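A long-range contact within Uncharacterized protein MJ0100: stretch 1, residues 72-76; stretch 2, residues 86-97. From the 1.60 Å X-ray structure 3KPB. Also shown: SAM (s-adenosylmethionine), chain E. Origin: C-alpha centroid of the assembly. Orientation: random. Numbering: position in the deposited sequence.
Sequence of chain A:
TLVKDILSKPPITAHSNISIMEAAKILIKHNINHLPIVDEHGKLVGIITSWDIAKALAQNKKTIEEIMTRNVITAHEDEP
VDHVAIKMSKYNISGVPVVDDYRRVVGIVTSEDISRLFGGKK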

ATOM      1  N   VAL A  72      -7.934 -15.204  -4.446  1.00 18.07           N
ATOM      2  CA  VAL A  72      -8.106 -13.914  -5.088  1.00 17.44           C
ATOM      3  C   VAL A  72      -9.575 -13.542  -5.175  1.00 17.36           C
ATOM      4  O   VAL A  72     -10.404 -14.324  -5.652  1.00 17.64           O
ATOM      5  CB  VAL A  72      -7.486 -13.876  -6.507  1.00 17.29           C
ATOM      6  CG1 VAL A  72      -7.412 -12.442  -7.020  1.00 16.60           C
ATOM      7  CG2 VAL A  72      -6.101 -14.509  -6.508  1.00 17.20           C
ATOM      8  N   ILE A  73      -9.880 -12.340  -4.700  1.00 17.11           N
ATOM      9  CA  ILE A  73     -11.197 -11.741  -4.879  1.00 17.16           C
ATOM     10  C   ILE A  73     -11.238 -11.105  -6.262  1.00 17.30           C
ATOM     11  O   ILE A  73     -10.445 -10.209  -6.567  1.00 17.14           O
ATOM     12  CB  ILE A  73     -11.492 -10.688  -3.796  1.00 17.18           C
ATOM     13  CG1 ILE A  73     -11.371 -11.321  -2.408  1.00 17.76           C
ATOM     14  CG2 ILE A  73     -12.880 -10.067  -4.009  1.00 16.99           C
ATOM     15  CD1 ILE A  73     -10.962 -10.351  -1.326  1.00 19.49           C
ATOM     16  N   THR A  74     -12.166 -11.581  -7.090  1.00 17.57           N
ATOM     17  CA  THR A  74     -12.212 -11.226  -8.499  1.00 18.05           C
ATOM     18  C   THR A  74     -13.573 -10.675  -8.872  1.00 18.56           C
ATOM     19  O   THR A  74     -14.537 -10.774  -8.101  1.00 18.80           O
ATOM     20  CB  THR A  74     -11.938 -12.453  -9.409  1.00 18.03           C
ATOM     21  OG1 THR A  74     -12.919 -13.469  -9.156  1.00 18.43           O
ATOM     22  CG2 THR A  74     -10.553 -13.031  -9.153  1.00 18.00           C
ATOM     23  N   ALA A  75     -13.625 -10.069 -10.053  1.00 19.48           N
ATOM     24  CA  ALA A  75     -14.870  -9.657 -10.668  1.00 20.52           C
ATOM     25  C   ALA A  75     -15.014 -10.350 -12.007  1.00 21.41           C
ATOM     26  O   ALA A  75     -14.026 -10.714 -12.649  1.00 20.44           O
ATOM     27  CB  ALA A  75     -14.912  -8.154 -10.840  1.00 20.57           C
ATOM     28  N   HIS A  76     -16.255 -10.549 -12.424  1.00 23.58           N
ATOM     29  CA  HIS A  76     -16.490 -11.183 -13.701  1.00 25.96           C
ATOM     30  C   HIS A  76     -16.706 -10.091 -14.717  1.00 27.48           C
ATOM     31  O   HIS A  76     -17.220  -9.014 -14.395  1.00 27.57           O
ATOM     32  CB  HIS A  76     -17.695 -12.116 -13.628  1.00 25.97           C
ATOM     33  CG  HIS A  76     -17.775 -13.097 -14.756  1.00 26.59           C
ATOM     34  ND1 HIS A  76     -18.411 -12.815 -15.947  1.00 27.19           N
ATOM     35  CD2 HIS A  76     -17.333 -14.374 -14.860  1.00 26.89           C
ATOM     36  CE1 HIS A  76     -18.340 -13.868 -16.742  1.00 27.38           C
ATOM     37  NE2 HIS A  76     -17.692 -14.827 -16.108  1.00 27.33           N
ATOM     38  N   ILE A  86     -18.964  -2.856  -3.665  1.00 31.60           N
ATOM     39  CA  ILE A  86     -19.321  -3.463  -2.379  1.00 32.11           C
ATOM     40  C   ILE A  86     -18.305  -4.526  -1.940  1.00 32.22           C
ATOM     41  O   ILE A  86     -17.918  -4.566  -0.769  1.00 32.31           O
ATOM     42  CB  ILE A  86     -20.776  -4.002  -2.368  1.00 32.15           C
ATOM     43  CG1 ILE A  86     -21.761  -2.829  -2.433  1.00 32.56           C
ATOM     44  CG2 ILE A  86     -21.044  -4.858  -1.116  1.00 32.33           C
ATOM     45  CD1 ILE A  86     -23.095  -3.157  -3.091  1.00 32.92           C
ATOM     46  N   LYS A  87     -17.868  -5.361  -2.886  1.00 32.48           N
ATOM     47  CA  LYS A  87     -16.810  -6.354  -2.649  1.00 32.65           C
ATOM     48  C   LYS A  87     -15.569  -5.701  -2.074  1.00 32.76           C
ATOM     49  O   LYS A  87     -14.947  -6.225  -1.146  1.00 32.80           O
ATOM     50  CB  LYS A  87     -16.400  -7.025  -3.959  1.00 32.71           C
ATOM     51  CG  LYS A  87     -17.001  -8.378  -4.218  1.00 32.65           C
ATOM     52  CD  LYS A  87     -16.509  -8.908  -5.550  1.00 32.05           C
ATOM     53  CE  LYS A  87     -17.233 -10.182  -5.920  1.00 31.67           C
ATOM     54  NZ  LYS A  87     -17.159 -10.453  -7.383  1.00 30.38           N
ATOM     55  N   MET A  88     -15.204  -4.558  -2.642  1.00 32.95           N
ATOM     56  CA  MET A  88     -13.988  -3.888  -2.232  1.00 33.17           C
ATOM     57  C   MET A  88     -14.105  -3.260  -0.839  1.00 33.01           C
ATOM     58  O   MET A  88     -13.144  -3.310  -0.072  1.00 32.64           O
ATOM     59  CB  MET A  88     -13.511  -2.906  -3.304  1.00 33.42           C
ATOM     60  CG  MET A  88     -13.091  -3.614  -4.599  1.00 34.63           C
ATOM     61  SD  MET A  88     -12.177  -2.597  -5.776  1.00 36.95           S
ATOM     62  CE  MET A  88     -13.331  -1.232  -6.004  1.00 36.63           C
ATOM     63  N   SER A  89     -15.272  -2.708  -0.496  1.00 33.16           N
ATOM     64  CA  SER A  89     -15.499  -2.245   0.883  1.00 33.47           C
ATOM     65  C   SER A  89     -15.556  -3.406   1.888  1.00 33.53           C
ATOM     66  O   SER A  89     -15.021  -3.299   2.997  1.00 33.60           O
ATOM     67  CB  SER A  89     -16.746  -1.352   0.995  1.00 33.46           C
ATOM     68  OG  SER A  89     -17.812  -1.833   0.183  1.00 33.94           O
ATOM     69  N   LYS A  90     -16.188  -4.509   1.487  1.00 33.65           N
ATOM     70  CA  LYS A  90     -16.359  -5.671   2.363  1.00 33.81           C
ATOM     71  C   LYS A  90     -15.033  -6.327   2.747  1.00 33.64           C
ATOM     72  O   LYS A  90     -14.826  -6.674   3.910  1.00 33.72           O
ATOM     73  CB  LYS A  90     -17.287  -6.713   1.725  1.00 33.97           C
ATOM     74  CG  LYS A  90     -17.658  -7.859   2.666  1.00 34.89           C
ATOM     75  CD  LYS A  90     -18.326  -9.011   1.937  1.00 36.25           C
ATOM     76  CE  LYS A  90     -18.678 -10.138   2.907  1.00 36.98           C
ATOM     77  NZ  LYS A  90     -19.377 -11.265   2.231  1.00 37.46           N
ATOM     78  N   TYR A  91     -14.144  -6.492   1.771  1.00 33.37           N
ATOM     79  CA  TYR A  91     -12.856  -7.141   2.003  1.00 33.06           C
ATOM     80  C   TYR A  91     -11.731  -6.150   2.258  1.00 32.63           C
ATOM     81  O   TYR A  91     -10.586  -6.550   2.496  1.00 32.69           O
ATOM     82  CB  TYR A  91     -12.507  -8.050   0.829  1.00 33.20           C
ATOM     83  CG  TYR A  91     -13.422  -9.239   0.730  1.00 33.53           C
ATOM     84  CD1 TYR A  91     -13.266 -10.330   1.586  1.00 34.06           C
ATOM     85  CD2 TYR A  91     -14.452  -9.275  -0.207  1.00 34.02           C
ATOM     86  CE1 TYR A  91     -14.109 -11.426   1.509  1.00 34.68           C
ATOM     87  CE2 TYR A  91     -15.304 -10.369  -0.294  1.00 34.49           C
ATOM     88  CZ  TYR A  91     -15.125 -11.440   0.567  1.00 34.83           C
ATOM     89  OH  TYR A  91     -15.964 -12.526   0.484  1.00 35.30           O
ATOM     90  N   ASN A  92     -12.071  -4.862   2.216  1.00 31.95           N
ATOM     91  CA  ASN A  92     -11.108  -3.774   2.399  1.00 31.01           C
ATOM     92  C   ASN A  92      -9.921  -3.925   1.440  1.00 29.73           C
ATOM     93  O   ASN A  92      -8.752  -3.909   1.842  1.00 29.78           O
ATOM     94  CB  ASN A  92     -10.676  -3.670   3.872  1.00 31.49           C
ATOM     95  CG  ASN A  92      -9.750  -2.489   4.138  1.00 32.35           C
ATOM     96  OD1 ASN A  92      -9.960  -1.383   3.637  1.00 33.40           O
ATOM     97  ND2 ASN A  92      -8.717  -2.725   4.941  1.00 33.17           N
ATOM     98  N   ILE A  93     -10.252  -4.099   0.165  1.00 27.76           N
ATOM     99  CA  ILE A  93      -9.267  -4.158  -0.909  1.00 25.75           C
ATOM    100  C   ILE A  93      -9.512  -3.004  -1.878  1.00 24.68           C
ATOM    101  O   ILE A  93     -10.580  -2.387  -1.864  1.00 24.75           O
ATOM    102  CB  ILE A  93      -9.308  -5.510  -1.660  1.00 25.64           C
ATOM    103  CG1 ILE A  93     -10.721  -5.783  -2.195  1.00 24.54           C
ATOM    104  CG2 ILE A  93      -8.807  -6.642  -0.757  1.00 25.45           C
ATOM    105  CD1 ILE A  93     -10.847  -7.046  -3.007  1.00 25.19           C
ATOM    106  N   SER A  94      -8.523  -2.720  -2.718  1.00 23.48           N
ATOM    107  CA  SER A  94      -8.582  -1.560  -3.603  1.00 22.17           C
ATOM    108  C   SER A  94      -8.393  -1.919  -5.077  1.00 21.48           C
ATOM    109  O   SER A  94      -8.347  -1.032  -5.927  1.00 21.65           O
ATOM    110  CB  SER A  94      -7.539  -0.527  -3.171  1.00 22.32           C
ATOM    111  OG  SER A  94      -6.248  -1.111  -3.087  1.00 21.90           O
ATOM    112  N   GLY A  95      -8.264  -3.210  -5.375  1.00 20.24           N
ATOM    113  CA  GLY A  95      -8.147  -3.676  -6.760  1.00 19.20           C
ATOM    114  C   GLY A  95      -8.613  -5.111  -6.896  1.00 18.86           C
ATOM    115  O   GLY A  95      -8.292  -5.950  -6.055  1.00 18.34           O
ATOM    116  N   VAL A  96      -9.390  -5.395  -7.937  1.00 18.98           N
ATOM    117  CA  VAL A  96      -9.816  -6.767  -8.209  1.00 19.59           C
ATOM    118  C   VAL A  96      -9.517  -7.117  -9.661  1.00 19.13           C
ATOM    119  O   VAL A  96      -9.853  -6.349 -10.567  1.00 19.75           O
ATOM    120  CB  VAL A  96     -11.323  -7.020  -7.883  1.00 19.89           C
ATOM    121  CG1 VAL A  96     -11.618  -6.763  -6.414  1.00 20.59           C
ATOM    122  CG2 VAL A  96     -12.236  -6.176  -8.762  1.00 20.54           C
ATOM    123  N   PRO A  97      -8.858  -8.264  -9.889  1.00 18.44           N
ATOM    124  CA  PRO A  97      -8.699  -8.759 -11.250  1.00 17.81           C
ATOM    125  C   PRO A  97     -10.062  -9.103 -11.836  1.00 17.25           C
ATOM    126  O   PRO A  97     -10.954  -9.569 -11.119  1.00 16.70           O
ATOM    127  CB  PRO A  97      -7.859 -10.031 -11.073  1.00 17.82           C
ATOM    128  CG  PRO A  97      -7.227  -9.897  -9.723  1.00 18.17           C
ATOM    129  CD  PRO A  97      -8.229  -9.160  -8.901  1.00 18.26           C
TER
HETATM  130  N   SAM E1000      -5.548  -2.792  -0.381  0.50 26.15           N
HETATM  131  CA  SAM E1000      -4.601  -3.408   0.562  0.50 26.06           C
HETATM  132  C   SAM E1000      -3.418  -4.004  -0.208  0.50 25.92           C
HETATM  133  O   SAM E1000      -2.931  -3.422  -1.181  0.50 26.08           O
HETATM  134  OXT SAM E1000      -2.913  -5.078   0.129  0.50 25.88           O
HETATM  135  CB  SAM E1000      -5.311  -4.516   1.346  0.50 26.11           C
HETATM  136  CG  SAM E1000      -4.769  -4.614   2.774  0.50 25.93           C
HETATM  137  SD  SAM E1000      -4.159  -6.287   3.190  0.50 25.66           S
HETATM  138  CE  SAM E1000      -3.212  -5.914   4.649  0.50 25.61           C
HETATM  139  C5' SAM E1000      -2.811  -6.741   2.041  0.50 22.34           C
HETATM  140  C4' SAM E1000      -3.109  -8.021   1.262  0.50 19.04           C
HETATM  141  O4' SAM E1000      -4.296  -7.855   0.472  0.50 16.92           O
HETATM  142  C3' SAM E1000      -1.992  -8.239   0.246  0.50 17.76           C
HETATM  143  O3' SAM E1000      -1.146  -9.277   0.733  0.50 18.71           O
HETATM  144  C2' SAM E1000      -2.712  -8.702  -1.018  0.50 16.71           C
HETATM  145  O2' SAM E1000      -2.193  -9.976  -1.415  0.50 15.93           O
HETATM  146  C1' SAM E1000      -4.169  -8.836  -0.566  0.50 15.58           C
HETATM  147  N9  SAM E1000      -5.053  -8.477  -1.695  0.50 13.83           N
HETATM  148  C8  SAM E1000      -5.076  -7.308  -2.339  0.50 13.15           C
HETATM  149  N7  SAM E1000      -5.997  -7.354  -3.304  0.50 13.46           N
HETATM  150  C5  SAM E1000      -6.564  -8.558  -3.271  0.50 13.52           C
HETATM  151  C6  SAM E1000      -7.560  -9.176  -4.015  0.50 13.33           C
HETATM  152  N6  SAM E1000      -8.174  -8.537  -5.007  0.50 13.78           N
HETATM  153  N1  SAM E1000      -7.904 -10.437  -3.716  0.50 13.15           N
HETATM  154  C2  SAM E1000      -7.307 -11.090  -2.732  0.50 13.91           C
HETATM  155  N3  SAM E1000      -6.353 -10.530  -2.004  0.50 13.63           N
HETATM  156  C4  SAM E1000      -5.962  -9.272  -2.253  0.50 13.52           C

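This is a mainly apolar contact, centred on I73 and fixed by two hydrogen bonds, in which a short extended segment packs against a helix and the strand that follows it, with the adenine of SAM bound at the same place.

The two stretches bury 433 Å² between them, and I73 has the largest share, 123 Å² of its own surface. Its CA-to-CB bond points toward stretch 2, and the m, t rotamer brings I73 CD1 against two partners: 3.4 Å from Y91 CG and 3.7 Å from I93 CD1. I73 CD1 also lies 3.9 Å from the centroid of the Y91 ring and 30° off the ring normal, which identifies a CH-pi contact over the face. On the other branch, I73 CG2 lies 4.1 Å from K87 CD and 4.3 Å from V96 CG1, so the aliphatic part of the lysine adds to the apolar packing.

That lysine also ends in a polar contact. K87 NZ donates to T74 O at 2.7 Å, bringing a helical side chain to the backbone of the loop. The second hydrogen bond is backbone to backbone: A75 N donates to P97 O at 2.9 Å, and its 168° angle at hydrogen is nearly linear. P97 O also receives a CA-H...O contact from T74 CA at 3.3 Å, although the 121° angle there is much more bent. Close by, A75 CB meets V96 CG2 at 3.9 Å, while V72 CG1 packs on P97 CG at 3.7 Å.

The ligand bridges both stretches through its adenine. I73 N donates to SAM N1 at 2.9 Å (161°), and SAM N6 donates to I73 O at 3.2 Å (174°) and to G95 O at 2.8 Å (150°). One exocyclic amine thus links backbone carbonyls from the two stretches.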